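Local coordinates for protein secreted hemophore CSA2 (Candida albicans, PDB 4Y7S) that binds heme as a secreted hemophore and exchanges it with other CFEM proteins, probably in a cross-cell-wall relay, letting the fungus use iron from human hemoglobin, at residues D20-Q25 with T75-L80; Q31-Q36 with A66-G71; P93-P98 with S103-A108. All coordinates share one frame; numbering follows the deposited sequence.

Contact 1: residues D20-Q25 with T75-L80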
ATOM      1  N   ASP A  20      19.809  -2.623   8.312  1.00 17.26           N
ATOM      2  CA  ASP A  20      21.227  -2.407   8.516  1.00 19.62           C
ATOM      3  C   ASP A  20      21.463  -1.115   9.301  1.00 22.30           C
ATOM      4  O   ASP A  20      22.448  -0.982   9.996  1.00 23.27           O
ATOM      5  CB  ASP A  20      21.987  -2.342   7.169  1.00 25.67           C
ATOM      6  CG  ASP A  20      22.240  -3.727   6.555  1.00 25.28           C
ATOM      7  OD1 ASP A  20      21.514  -4.687   6.902  1.00 21.48           O
ATOM      8  OD2 ASP A  20      23.185  -3.864   5.732  1.00 29.82           O
ATOM      9  N   ARG A  21      20.569  -0.147   9.174  1.00 18.58           N
ATOM     10  CA  ARG A  21      20.782   1.129   9.842  1.00 19.12           C
ATOM     11  C   ARG A  21      20.581   1.062  11.350  1.00 20.57           C
ATOM     12  O   ARG A  21      21.188   1.834  12.085  1.00 19.44           O
ATOM     13  CB  ARG A  21      19.841   2.189   9.276  1.00 21.42           C
ATOM     14  CG  ARG A  21      20.012   2.457   7.803  1.00 18.82           C
ATOM     15  CD  ARG A  21      21.422   2.998   7.426  1.00 22.01           C
ATOM     16  NE  ARG A  21      21.483   2.853   5.992  1.00 43.71           N
ATOM     17  CZ  ARG A  21      22.103   1.876   5.353  1.00 36.45           C
ATOM     18  NH1 ARG A  21      22.847   0.995   6.000  1.00 30.74           N
ATOM     19  NH2 ARG A  21      22.019   1.833   4.040  1.00 45.45           N
ATOM     20  N   ILE A  22      19.753   0.132  11.812  1.00 19.62           N
ATOM     21  CA  ILE A  22      19.316   0.148  13.211  1.00 23.44           C
ATOM     22  C   ILE A  22      19.434  -1.187  13.955  1.00 21.32           C
ATOM     23  O   ILE A  22      19.099  -1.266  15.146  1.00 21.04           O
ATOM     24  CB  ILE A  22      17.838   0.641  13.282  1.00 19.77           C
ATOM     25  CG1 ILE A  22      16.914  -0.303  12.532  1.00 17.22           C
ATOM     26  CG2 ILE A  22      17.705   2.042  12.679  1.00 21.96           C
ATOM     27  CD1 ILE A  22      15.405   0.087  12.618  1.00 26.67           C
ATOM     28  N   TYR A  23      19.923  -2.218  13.275  1.00 18.97           N
ATOM     29  CA  TYR A  23      19.847  -3.571  13.797  1.00 25.24           C
ATOM     30  C   TYR A  23      20.538  -3.684  15.144  1.00 20.97           C
ATOM     31  O   TYR A  23      20.035  -4.354  16.049  1.00 21.86           O
ATOM     32  CB  TYR A  23      20.460  -4.585  12.815  1.00 23.19           C
ATOM     33  CG  TYR A  23      20.188  -6.017  13.230  1.00 20.20           C
ATOM     34  CD1 TYR A  23      18.941  -6.586  13.026  1.00 22.77           C
ATOM     35  CD2 TYR A  23      21.174  -6.792  13.842  1.00 22.18           C
ATOM     36  CE1 TYR A  23      18.676  -7.887  13.407  1.00 24.37           C
ATOM     37  CE2 TYR A  23      20.921  -8.098  14.227  1.00 26.07           C
ATOM     38  CZ  TYR A  23      19.668  -8.640  14.005  1.00 26.23           C
ATOM     39  OH  TYR A  23      19.400  -9.934  14.387  1.00 30.73           O
ATOM     40  N   ASP A  24      21.680  -3.062  15.289  1.00 23.49           N
ATOM     41  CA  ASP A  24      22.435  -3.127  16.518  1.00 25.70           C
ATOM     42  C   ASP A  24      21.906  -2.246  17.642  1.00 25.00           C
ATOM     43  O   ASP A  24      22.305  -2.392  18.733  1.00 25.33           O
ATOM     44  CB  ASP A  24      23.877  -2.781  16.256  1.00 36.19           C
ATOM     45  CG  ASP A  24      24.560  -3.806  15.444  1.00 42.81           C
ATOM     46  OD1 ASP A  24      24.197  -4.976  15.504  1.00 44.52           O
ATOM     47  OD2 ASP A  24      25.460  -3.435  14.736  1.00 50.53           O
ATOM     48  N   GLN A  25      21.023  -1.327  17.339  1.00 22.14           N
ATOM     49  CA  GLN A  25      20.517  -0.415  18.334  1.00 23.76           C
ATOM     50  C   GLN A  25      19.124  -0.717  18.817  1.00 22.53           C
ATOM     51  O   GLN A  25      18.767  -0.331  19.869  1.00 24.14           O
ATOM     52  CB  GLN A  25      20.575   1.008  17.837  1.00 27.24           C
ATOM     53  CG  GLN A  25      21.948   1.532  17.464  1.00 64.81           C
ATOM     54  CD  GLN A  25      21.860   2.809  16.673  1.00 63.21           C
ATOM     55  OE1 GLN A  25      21.823   2.791  15.438  1.00 57.33           O
ATOM     56  NE2 GLN A  25      21.773   3.925  17.373  1.00 89.09           N
ATOM     57  N   THR A  75       8.509   2.240  21.862  1.00 17.27           N
ATOM     58  CA  THR A  75       8.852   3.645  21.703  1.00 19.20           C
ATOM     59  C   THR A  75      10.274   3.841  21.139  1.00 27.67           C
ATOM     60  O   THR A  75      10.486   4.627  20.213  1.00 21.03           O
ATOM     61  CB  THR A  75       8.707   4.350  23.041  1.00 26.36           C
ATOM     62  OG1 THR A  75       7.356   4.184  23.498  1.00 29.58           O
ATOM     63  CG2 THR A  75       9.017   5.826  22.923  1.00 27.72           C
ATOM     64  N   ASN A  76      11.238   3.116  21.692  1.00 24.22           N
ATOM     65  CA  ASN A  76      12.614   3.189  21.223  1.00 19.06           C
ATOM     66  C   ASN A  76      12.775   2.643  19.805  1.00 22.56           C
ATOM     67  O   ASN A  76      13.507   3.210  18.989  1.00 14.97           O
ATOM     68  CB  ASN A  76      13.528   2.453  22.205  1.00 22.97           C
ATOM     69  CG  ASN A  76      13.791   3.256  23.450  1.00 25.81           C
ATOM     70  OD1 ASN A  76      13.789   4.480  23.401  1.00 28.46           O
ATOM     71  ND2 ASN A  76      13.957   2.577  24.591  1.00 25.90           N
ATOM     72  N   PHE A  77      12.094   1.553  19.495  1.00 14.60           N
ATOM     73  CA  PHE A  77      12.126   1.062  18.135  1.00 15.14           C
ATOM     74  C   PHE A  77      11.609   2.137  17.165  1.00 20.52           C
ATOM     75  O   PHE A  77      12.230   2.392  16.135  1.00 17.37           O
ATOM     76  CB  PHE A  77      11.316  -0.213  17.932  1.00 12.72           C
ATOM     77  CG  PHE A  77      11.265  -0.598  16.496  1.00 15.41           C
ATOM     78  CD1 PHE A  77      12.311  -1.335  15.943  1.00 18.70           C
ATOM     79  CD2 PHE A  77      10.250  -0.132  15.668  1.00 17.93           C
ATOM     80  CE1 PHE A  77      12.322  -1.647  14.593  1.00 24.40           C
ATOM     81  CE2 PHE A  77      10.250  -0.440  14.310  1.00 17.06           C
ATOM     82  CZ  PHE A  77      11.288  -1.197  13.776  1.00 18.53           C
ATOM     83  N   ARG A  78      10.491   2.777  17.494  1.00 17.42           N
ATOM     84  CA  ARG A  78       9.920   3.752  16.581  1.00 16.77           C
ATOM     85  C   ARG A  78      10.847   4.968  16.408  1.00 26.47           C
ATOM     86  O   ARG A  78      10.958   5.502  15.307  1.00 20.42           O
ATOM     87  CB  ARG A  78       8.550   4.243  17.045  1.00 18.31           C
ATOM     88  CG  ARG A  78       7.458   3.211  16.982  1.00 30.73           C
ATOM     89  CD  ARG A  78       6.072   3.835  17.267  1.00 31.84           C
ATOM     90  NE  ARG A  78       5.441   4.433  16.080  1.00 41.40           N
ATOM     91  CZ  ARG A  78       4.166   4.828  16.025  1.00 36.82           C
ATOM     92  NH1 ARG A  78       3.382   4.709  17.087  1.00 35.66           N
ATOM     93  NH2 ARG A  78       3.679   5.357  14.914  1.00 28.20           N
ATOM     94  N   LYS A  79      11.503   5.398  17.487  1.00 17.03           N
ATOM     95  CA  LYS A  79      12.449   6.503  17.410  1.00 14.17           C
ATOM     96  C   LYS A  79      13.593   6.172  16.477  1.00 13.76           C
ATOM     97  O   LYS A  79      14.024   7.015  15.709  1.00 18.60           O
ATOM     98  CB  LYS A  79      13.002   6.834  18.788  1.00 15.79           C
ATOM     99  CG  LYS A  79      12.002   7.568  19.641  1.00 23.66           C
ATOM    100  CD  LYS A  79      12.594   8.043  20.990  1.00 27.42           C
ATOM    101  CE  LYS A  79      11.538   8.822  21.782  1.00 30.59           C
ATOM    102  NZ  LYS A  79      11.920   8.999  23.200  1.00 31.57           N
ATOM    103  N   LEU A  80      14.090   4.948  16.547  1.00 18.03           N
ATOM    104  CA  LEU A  80      15.177   4.542  15.660  1.00 22.35           C
ATOM    105  C   LEU A  80      14.727   4.422  14.201  1.00 21.07           C
ATOM    106  O   LEU A  80      15.458   4.832  13.286  1.00 16.96           O
ATOM    107  CB  LEU A  80      15.776   3.225  16.125  1.00 20.21           C
ATOM    108  CG  LEU A  80      16.665   3.370  17.345  1.00 20.74           C
ATOM    109  CD1 LEU A  80      16.768   2.047  18.023  1.00 18.43           C
ATOM    110  CD2 LEU A  80      18.039   3.899  16.960  1.00 25.86           C
TER

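Contact 2: residues Q31-Q36 with A66-G71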
ATOM      1  N   GLN A  31      14.428  -7.338  16.651  1.00 17.34           N
ATOM      2  CA  GLN A  31      15.415  -7.786  15.667  1.00 20.02           C
ATOM      3  C   GLN A  31      14.812  -8.703  14.594  1.00 29.13           C
ATOM      4  O   GLN A  31      15.062  -8.504  13.400  1.00 22.04           O
ATOM      5  CB  GLN A  31      16.586  -8.476  16.349  1.00 23.52           C
ATOM      6  CG  GLN A  31      17.491  -7.474  17.076  1.00 25.65           C
ATOM      7  CD  GLN A  31      18.726  -8.115  17.688  1.00 31.39           C
ATOM      8  OE1 GLN A  31      19.736  -7.451  17.884  1.00 43.98           O
ATOM      9  NE2 GLN A  31      18.651  -9.407  17.981  1.00 33.05           N
ATOM     10  N   GLU A  32      13.994  -9.676  14.988  1.00 24.56           N
ATOM     11  CA  GLU A  32      13.414 -10.568  13.985  1.00 21.13           C
ATOM     12  C   GLU A  32      12.468  -9.811  13.058  1.00 22.61           C
ATOM     13  O   GLU A  32      12.306 -10.170  11.894  1.00 23.02           O
ATOM     14  CB  GLU A  32      12.647 -11.735  14.643  1.00 27.99           C
ATOM     15  CG  GLU A  32      11.464 -11.305  15.519  1.00 31.44           C
ATOM     16  CD  GLU A  32      10.724 -12.497  16.170  1.00 47.11           C
ATOM     17  OE1 GLU A  32      10.237 -13.397  15.444  1.00 41.99           O
ATOM     18  OE2 GLU A  32      10.650 -12.538  17.417  1.00 48.86           O
ATOM     19  N   CYS A  33      11.863  -8.747  13.576  1.00 17.15           N
ATOM     20  CA  CYS A  33      10.859  -8.008  12.846  1.00 20.94           C
ATOM     21  C   CYS A  33      11.437  -7.289  11.618  1.00 21.03           C
ATOM     22  O   CYS A  33      10.750  -7.176  10.605  1.00 18.31           O
ATOM     23  CB  CYS A  33      10.174  -7.019  13.782  1.00 18.77           C
ATOM     24  SG  CYS A  33       9.329  -7.828  15.127  1.00 26.35           S
ATOM     25  N   VAL A  34      12.684  -6.821  11.693  1.00 17.79           N
ATOM     26  CA  VAL A  34      13.266  -6.047  10.597  1.00 16.36           C
ATOM     27  C   VAL A  34      13.891  -6.918   9.503  1.00 23.70           C
ATOM     28  O   VAL A  34      14.341  -6.401   8.483  1.00 23.63           O
ATOM     29  CB  VAL A  34      14.313  -5.025  11.110  1.00 22.84           C
ATOM     30  CG1 VAL A  34      13.660  -4.065  12.121  1.00 19.16           C
ATOM     31  CG2 VAL A  34      15.530  -5.698  11.720  1.00 18.05           C
ATOM     32  N   LYS A  35      13.899  -8.232   9.719  1.00 17.41           N
ATOM     33  CA  LYS A  35      14.409  -9.194   8.743  1.00 21.59           C
ATOM     34  C   LYS A  35      13.337  -9.575   7.717  1.00 29.32           C
ATOM     35  O   LYS A  35      13.495 -10.526   6.951  1.00 27.99           O
ATOM     36  CB  LYS A  35      14.928 -10.443   9.460  1.00 24.54           C
ATOM     37  CG  LYS A  35      16.120 -10.180  10.367  1.00 25.87           C
ATOM     38  CD  LYS A  35      16.590 -11.462  11.045  1.00 30.67           C
ATOM     39  CE  LYS A  35      17.853 -11.256  11.846  1.00 34.81           C
ATOM     40  NZ  LYS A  35      18.315 -12.524  12.474  1.00 42.42           N
ATOM     41  N   GLN A  36      12.239  -8.826   7.725  1.00 24.25           N
ATOM     42  CA  GLN A  36      11.153  -8.975   6.769  1.00 24.27           C
ATOM     43  C   GLN A  36      11.684  -9.001   5.328  1.00 23.94           C
ATOM     44  O   GLN A  36      12.544  -8.198   4.959  1.00 19.69           O
ATOM     45  CB  GLN A  36      10.165  -7.823   6.980  1.00 24.06           C
ATOM     46  CG  GLN A  36       8.955  -7.799   6.083  1.00 31.22           C
ATOM     47  CD  GLN A  36       7.966  -8.863   6.481  1.00 40.38           C
ATOM     48  OE1 GLN A  36       7.884  -9.226   7.663  1.00 29.54           O
ATOM     49  NE2 GLN A  36       7.169  -9.345   5.510  1.00 33.73           N
ATOM     50  N   ALA A  66       4.773  -4.622  17.198  1.00 18.80           N
ATOM     51  CA  ALA A  66       3.631  -4.507  18.089  1.00 20.23           C
ATOM     52  C   ALA A  66       3.283  -5.822  18.782  1.00 25.13           C
ATOM     53  O   ALA A  66       2.708  -5.821  19.855  1.00 24.61           O
ATOM     54  CB  ALA A  66       2.419  -3.999  17.332  1.00 22.10           C
ATOM     55  N   SER A  67       3.624  -6.938  18.158  1.00 22.76           N
ATOM     56  CA  SER A  67       3.316  -8.251  18.710  1.00 25.50           C
ATOM     57  C   SER A  67       4.397  -8.705  19.679  1.00 25.41           C
ATOM     58  O   SER A  67       4.122  -9.323  20.682  1.00 27.80           O
ATOM     59  CB  SER A  67       3.188  -9.274  17.587  1.00 30.67           C
ATOM     60  OG  SER A  67       2.149  -8.908  16.695  1.00 54.68           O
ATOM     61  N   LYS A  68       5.635  -8.384  19.338  1.00 22.98           N
ATOM     62  CA  LYS A  68       6.803  -8.902  20.041  1.00 23.12           C
ATOM     63  C   LYS A  68       7.369  -7.966  21.108  1.00 21.91           C
ATOM     64  O   LYS A  68       8.126  -8.404  21.978  1.00 23.67           O
ATOM     65  CB  LYS A  68       7.910  -9.199  19.018  1.00 22.00           C
ATOM     66  CG  LYS A  68       7.558 -10.208  17.922  1.00 24.45           C
ATOM     67  CD  LYS A  68       7.484 -11.620  18.395  1.00 35.73           C
ATOM     68  CE  LYS A  68       7.104 -12.541  17.225  1.00 40.54           C
ATOM     69  NZ  LYS A  68       6.654 -13.871  17.718  1.00 49.76           N
ATOM     70  N   CYS A  69       7.048  -6.673  21.022  1.00 23.68           N
ATOM     71  CA  CYS A  69       7.617  -5.647  21.923  1.00 19.30           C
ATOM     72  C   CYS A  69       6.554  -4.931  22.780  1.00 23.74           C
ATOM     73  O   CYS A  69       5.421  -4.749  22.337  1.00 25.56           O
ATOM     74  CB  CYS A  69       8.394  -4.600  21.098  1.00 17.89           C
ATOM     75  SG  CYS A  69       9.789  -5.267  20.135  1.00 19.37           S
ATOM     76  N   ARG A  70       6.929  -4.529  24.000  1.00 21.21           N
ATOM     77  CA  ARG A  70       6.036  -3.773  24.888  1.00 26.69           C
ATOM     78  C   ARG A  70       6.737  -2.553  25.458  1.00 24.48           C
ATOM     79  O   ARG A  70       7.965  -2.512  25.530  1.00 23.50           O
ATOM     80  CB  ARG A  70       5.544  -4.645  26.059  1.00 26.82           C
ATOM     81  CG  ARG A  70       4.810  -5.902  25.657  1.00 69.08           C
ATOM     82  CD  ARG A  70       3.327  -5.653  25.458  1.00 59.99           C
ATOM     83  NE  ARG A  70       2.645  -6.833  24.922  1.00 59.52           N
ATOM     84  CZ  ARG A  70       2.572  -7.137  23.627  1.00 59.79           C
ATOM     85  NH1 ARG A  70       3.134  -6.349  22.707  1.00 51.19           N
ATOM     86  NH2 ARG A  70       1.933  -8.237  23.245  1.00 77.05           N
ATOM     87  N   GLY A  71       5.950  -1.568  25.869  1.00 25.59           N
ATOM     88  CA  GLY A  71       6.458  -0.426  26.619  1.00 28.38           C
ATOM     89  C   GLY A  71       7.524   0.359  25.880  1.00 25.39           C
ATOM     90  O   GLY A  71       7.417   0.613  24.685  1.00 21.92           O
TER

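Contact 3: residues P93-P98 with S103-A108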
ATOM      1  N   PRO A  93       5.875  11.663   7.908  1.00 22.64           N
ATOM      2  CA  PRO A  93       6.329  11.144   9.208  1.00 20.80           C
ATOM      3  C   PRO A  93       7.508  10.168   9.162  1.00 17.51           C
ATOM      4  O   PRO A  93       7.727   9.462  10.151  1.00 20.56           O
ATOM      5  CB  PRO A  93       5.061  10.457   9.750  1.00 25.37           C
ATOM      6  CG  PRO A  93       4.386   9.923   8.519  1.00 25.79           C
ATOM      7  CD  PRO A  93       4.674  10.941   7.421  1.00 27.66           C
ATOM      8  N   TYR A  94       8.227  10.136   8.039  1.00 21.70           N
ATOM      9  CA  TYR A  94       9.542   9.500   7.946  1.00 16.02           C
ATOM     10  C   TYR A  94       9.469   7.976   7.839  1.00 19.75           C
ATOM     11  O   TYR A  94       9.888   7.412   6.827  1.00 15.66           O
ATOM     12  CB  TYR A  94      10.418   9.955   9.130  1.00 18.19           C
ATOM     13  CG  TYR A  94      10.423  11.472   9.261  1.00 22.28           C
ATOM     14  CD1 TYR A  94      11.043  12.262   8.302  1.00 21.74           C
ATOM     15  CD2 TYR A  94       9.769  12.110  10.306  1.00 21.92           C
ATOM     16  CE1 TYR A  94      11.034  13.640   8.382  1.00 24.32           C
ATOM     17  CE2 TYR A  94       9.764  13.492  10.400  1.00 25.72           C
ATOM     18  CZ  TYR A  94      10.395  14.253   9.435  1.00 25.17           C
ATOM     19  OH  TYR A  94      10.395  15.630   9.511  1.00 34.49           O
ATOM     20  N   TRP A  95       8.964   7.303   8.869  1.00 22.01           N
ATOM     21  CA  TRP A  95       8.699   5.871   8.787  1.00 18.60           C
ATOM     22  C   TRP A  95       7.212   5.723   8.474  1.00 23.67           C
ATOM     23  O   TRP A  95       6.366   5.932   9.333  1.00 18.16           O
ATOM     24  CB  TRP A  95       9.107   5.158  10.071  1.00 24.05           C
ATOM     25  CG  TRP A  95       8.993   3.655   9.993  1.00 16.10           C
ATOM     26  CD1 TRP A  95       9.494   2.846   9.016  1.00 18.42           C
ATOM     27  CD2 TRP A  95       8.354   2.793  10.936  1.00 13.22           C
ATOM     28  NE1 TRP A  95       9.191   1.543   9.278  1.00 14.06           N
ATOM     29  CE2 TRP A  95       8.497   1.475  10.458  1.00 16.74           C
ATOM     30  CE3 TRP A  95       7.672   3.002  12.144  1.00 19.00           C
ATOM     31  CZ2 TRP A  95       7.980   0.379  11.133  1.00 16.01           C
ATOM     32  CZ3 TRP A  95       7.165   1.909  12.813  1.00 21.05           C
ATOM     33  CH2 TRP A  95       7.328   0.612  12.313  1.00 17.91           C
ATOM     34  N   ILE A  96       6.895   5.416   7.221  1.00 16.33           N
ATOM     35  CA  ILE A  96       5.520   5.546   6.749  1.00 19.66           C
ATOM     36  C   ILE A  96       4.752   4.250   6.931  1.00 19.17           C
ATOM     37  O   ILE A  96       4.877   3.340   6.124  1.00 20.19           O
ATOM     38  CB  ILE A  96       5.452   5.910   5.242  1.00 20.98           C
ATOM     39  CG1 ILE A  96       6.416   7.054   4.865  1.00 28.80           C
ATOM     40  CG2 ILE A  96       4.024   6.252   4.847  1.00 20.73           C
ATOM     41  CD1 ILE A  96       6.075   8.411   5.422  1.00 28.28           C
ATOM     42  N   ILE A  97       3.901   4.202   7.951  1.00 18.24           N
ATOM     43  CA  ILE A  97       3.147   2.987   8.262  1.00 14.13           C
ATOM     44  C   ILE A  97       1.658   3.213   8.155  1.00 15.40           C
ATOM     45  O   ILE A  97       1.180   4.338   8.284  1.00 18.58           O
ATOM     46  CB  ILE A  97       3.471   2.462   9.686  1.00 14.53           C
ATOM     47  CG1 ILE A  97       3.272   3.547  10.749  1.00 18.94           C
ATOM     48  CG2 ILE A  97       4.861   1.947   9.732  1.00 18.93           C
ATOM     49  CD1 ILE A  97       3.489   3.048  12.196  1.00 21.61           C
ATOM     50  N   PRO A  98       0.905   2.128   7.945  1.00 17.95           N
ATOM     51  CA  PRO A  98      -0.553   2.234   7.962  1.00 17.87           C
ATOM     52  C   PRO A  98      -1.094   2.800   9.298  1.00 18.04           C
ATOM     53  O   PRO A  98      -0.473   2.595  10.350  1.00 16.00           O
ATOM     54  CB  PRO A  98      -0.996   0.792   7.794  1.00 17.07           C
ATOM     55  CG  PRO A  98       0.163   0.091   7.155  1.00 17.85           C
ATOM     56  CD  PRO A  98       1.361   0.749   7.702  1.00 17.53           C
ATOM     57  N   SER A 103      -1.706   2.569  15.378  1.00 20.40           N
ATOM     58  CA  SER A 103      -2.584   2.420  16.534  1.00 24.98           C
ATOM     59  C   SER A 103      -2.181   1.199  17.352  1.00 23.44           C
ATOM     60  O   SER A 103      -2.148   1.254  18.572  1.00 25.05           O
ATOM     61  CB  SER A 103      -4.055   2.307  16.109  1.00 25.85           C
ATOM     62  OG  SER A 103      -4.454   3.453  15.375  1.00 35.50           O
ATOM     63  N   ALA A 104      -1.851   0.110  16.667  1.00 22.07           N
ATOM     64  CA  ALA A 104      -1.379  -1.107  17.331  1.00 26.51           C
ATOM     65  C   ALA A 104      -0.062  -0.851  18.075  1.00 22.25           C
ATOM     66  O   ALA A 104       0.161  -1.383  19.163  1.00 25.39           O
ATOM     67  CB  ALA A 104      -1.208  -2.249  16.311  1.00 27.47           C
ATOM     68  N   LEU A 105       0.827  -0.056  17.488  1.00 19.89           N
ATOM     69  CA  LEU A 105       2.085   0.255  18.160  1.00 18.36           C
ATOM     70  C   LEU A 105       1.847   1.120  19.377  1.00 20.35           C
ATOM     71  O   LEU A 105       2.444   0.890  20.429  1.00 21.93           O
ATOM     72  CB  LEU A 105       3.052   0.953  17.215  1.00 16.40           C
ATOM     73  CG  LEU A 105       3.664   0.055  16.137  1.00 14.66           C
ATOM     74  CD1 LEU A 105       4.329   0.898  15.061  1.00 16.89           C
ATOM     75  CD2 LEU A 105       4.638  -0.969  16.762  1.00 17.74           C
ATOM     76  N   ASP A 106       0.969   2.114  19.227  1.00 21.30           N
ATOM     77  CA  ASP A 106       0.578   2.971  20.344  1.00 23.78           C
ATOM     78  C   ASP A 106       0.126   2.113  21.525  1.00 35.00           C
ATOM     79  O   ASP A 106       0.508   2.351  22.688  1.00 27.63           O
ATOM     80  CB  ASP A 106      -0.555   3.937  19.956  1.00 25.19           C
ATOM     81  CG  ASP A 106      -0.110   5.026  18.982  1.00 29.24           C
ATOM     82  OD1 ASP A 106       1.110   5.163  18.746  1.00 27.38           O
ATOM     83  OD2 ASP A 106      -0.985   5.767  18.474  1.00 31.73           O
ATOM     84  N   ALA A 107      -0.721   1.133  21.227  1.00 26.71           N
ATOM     85  CA  ALA A 107      -1.259   0.257  22.271  1.00 35.42           C
ATOM     86  C   ALA A 107      -0.148  -0.567  22.936  1.00 29.14           C
ATOM     87  O   ALA A 107      -0.118  -0.721  24.165  1.00 31.55           O
ATOM     88  CB  ALA A 107      -2.334  -0.662  21.689  1.00 33.52           C
ATOM     89  N   ALA A 108       0.738  -1.129  22.124  1.00 26.48           N
ATOM     90  CA  ALA A 108       1.838  -1.938  22.644  1.00 26.34           C
ATOM     91  C   ALA A 108       2.755  -1.117  23.546  1.00 26.70           C
ATOM     92  O   ALA A 108       3.234  -1.613  24.580  1.00 28.46           O
ATOM     93  CB  ALA A 108       2.639  -2.539  21.499  1.00 23.73           C
TER

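Contact 1: residues D20-Q25 with T75-L80
I22 meets helix 72-87 through both of its branches, and each finds a different partner. Its CG1 sits between the backbone N and the carbonyl carbon (chi1 62°), and the chain then runs on extended (chi2 177°), which carries CD1 inward to F77. CD1 of I22 lies 4.1 Å from CE1 of F77, the two side chains crossing at about a right angle and the methyl reaching the ring obliquely. The other branch meets the backbone and the CB of L80: CG2 of I22 stands 3.6 Å from O of L80 and 4.1 Å from CB of L80. I22 is buried, and A84 of the same helix also touches it. Three residues on, the chain has turned back, with N of Q25 hydrogen-bonded to O of I22 at 2.9 Å. This turn brings Q25 against the end of L80, whose two methyls divide the work. CD1 of L80 touches the backbone, 3.6 Å from O of Q25, whereas CD2 packs beside the side chain, 3.8 Å from NE2 of Q25 and 3.9 Å from CB of Q25. No hydrogen bond crosses between the segments; the contact is van der Waals throughout, grading from a buried end at I22 and F77 to an exposed one at Q25. F77 continues inward to V61 and V65 of helix 55-68. The short helical turn and the loop after it are thus held against helix 72-87 by I22 and Q25, one of the helix-to-loop contacts within the helical-basket fold of the CFEM domain.

Contact 2: residues Q31-Q36 with A66-G71
E32 lays its carboxylate against the aliphatic part of K68 and not against the ammonium group. OE2 of E32 is 3.4 Å from CD of K68 and 3.6 Å from CE of K68, while OE1 of E32 comes within 3.7 Å of the same CE. The NZ of K68 stays 4.2 Å from OE2 of E32, beyond a salt bridge, although the opposite charges probably still attract; both residues are exposed. Two torsions explain the meeting. In E32, CG is placed between the backbone N and the carbonyl carbon (chi1 61°), and the rest of the chain runs on extended (chi2 180°), which lays the carboxylate on the lysine methylenes. K68 instead bends at chi2 (-73°), after which CD, CE and NZ run on extended and cross the glutamate at about a right angle. Beside this pair run two of the four disulfides that stabilise the CFEM helical basket: C33 is bonded to C64 and C69 to C29, so each segment holds one half of a different bridge. SG of C33 also touches CG of K68 at 4.1 Å, at the foot of the lysine chain. Where the helix ends, R70 folds back, and its NH1 donates to O of A66 at 2.9 Å from above the carbonyl plane and makes a weak hydrogen bond to O of C69.

Contact 3: residues P93-P98 with S103-A108
L105 reaches from helix 99-110 toward W95 and I97, which lie on the irregular segment that leads into that helix. Its CB points at the segment, and that carbon also lies beside R78 of helix 72-87. CG follows on the side of the backbone N, anti to the carbonyl carbon (chi1 -72°), and there the side chain forks. CD1 does all the touching across this contact: it is 3.7 Å from CD1 of I97 and 3.8 Å from CZ3 of W95, with CH2 of W95 a little farther at 4.1 Å. The methyl arrives at the edge of the indole, near its plane, and the leucine and tryptophan side chains come from opposite directions. CD2, the other branch, turns to A66 of helix 55-68. One leucine therefore joins the last helix of the CFEM helical basket to the chain just before it and to two earlier helices. I97 meets it obliquely; CG1 of I97 takes the position between the backbone N and the carbonyl carbon (chi1 54°), and the extended continuation delivers CD1 to the leucine. The remaining branch of I97 packs back on W95, two residues earlier, with CG2 of I97 3.5 Å above the plane of the ring, over its centre. W95, whose side chain is about 11 Å from the bound heme, also meets the ring of F18, with the two planes at about 10°.

Contact 1 uses helix 72-87, contact 2 helix 55-68 and contact 3 helix 99-110; the centres of the contacts lie about 11 Å (1 and 2), about 12 Å (2 and 3) and about 14 Å (1 and 3) apart. Along the chain, contact 2 is nested inside the loop closed by contact 1, and contact 3 opens after both have closed. F77 joins all three, touching V34 of contact 2 and W95 of contact 3. R78, its neighbour in sequence, forms a salt bridge with D106, while a probable hydrogen bond from N of G71 to O of A108 ties contacts 2 and 3. Early, middle and late parts of the chain thus converge on one helical basket, the scaffold that carries the heme.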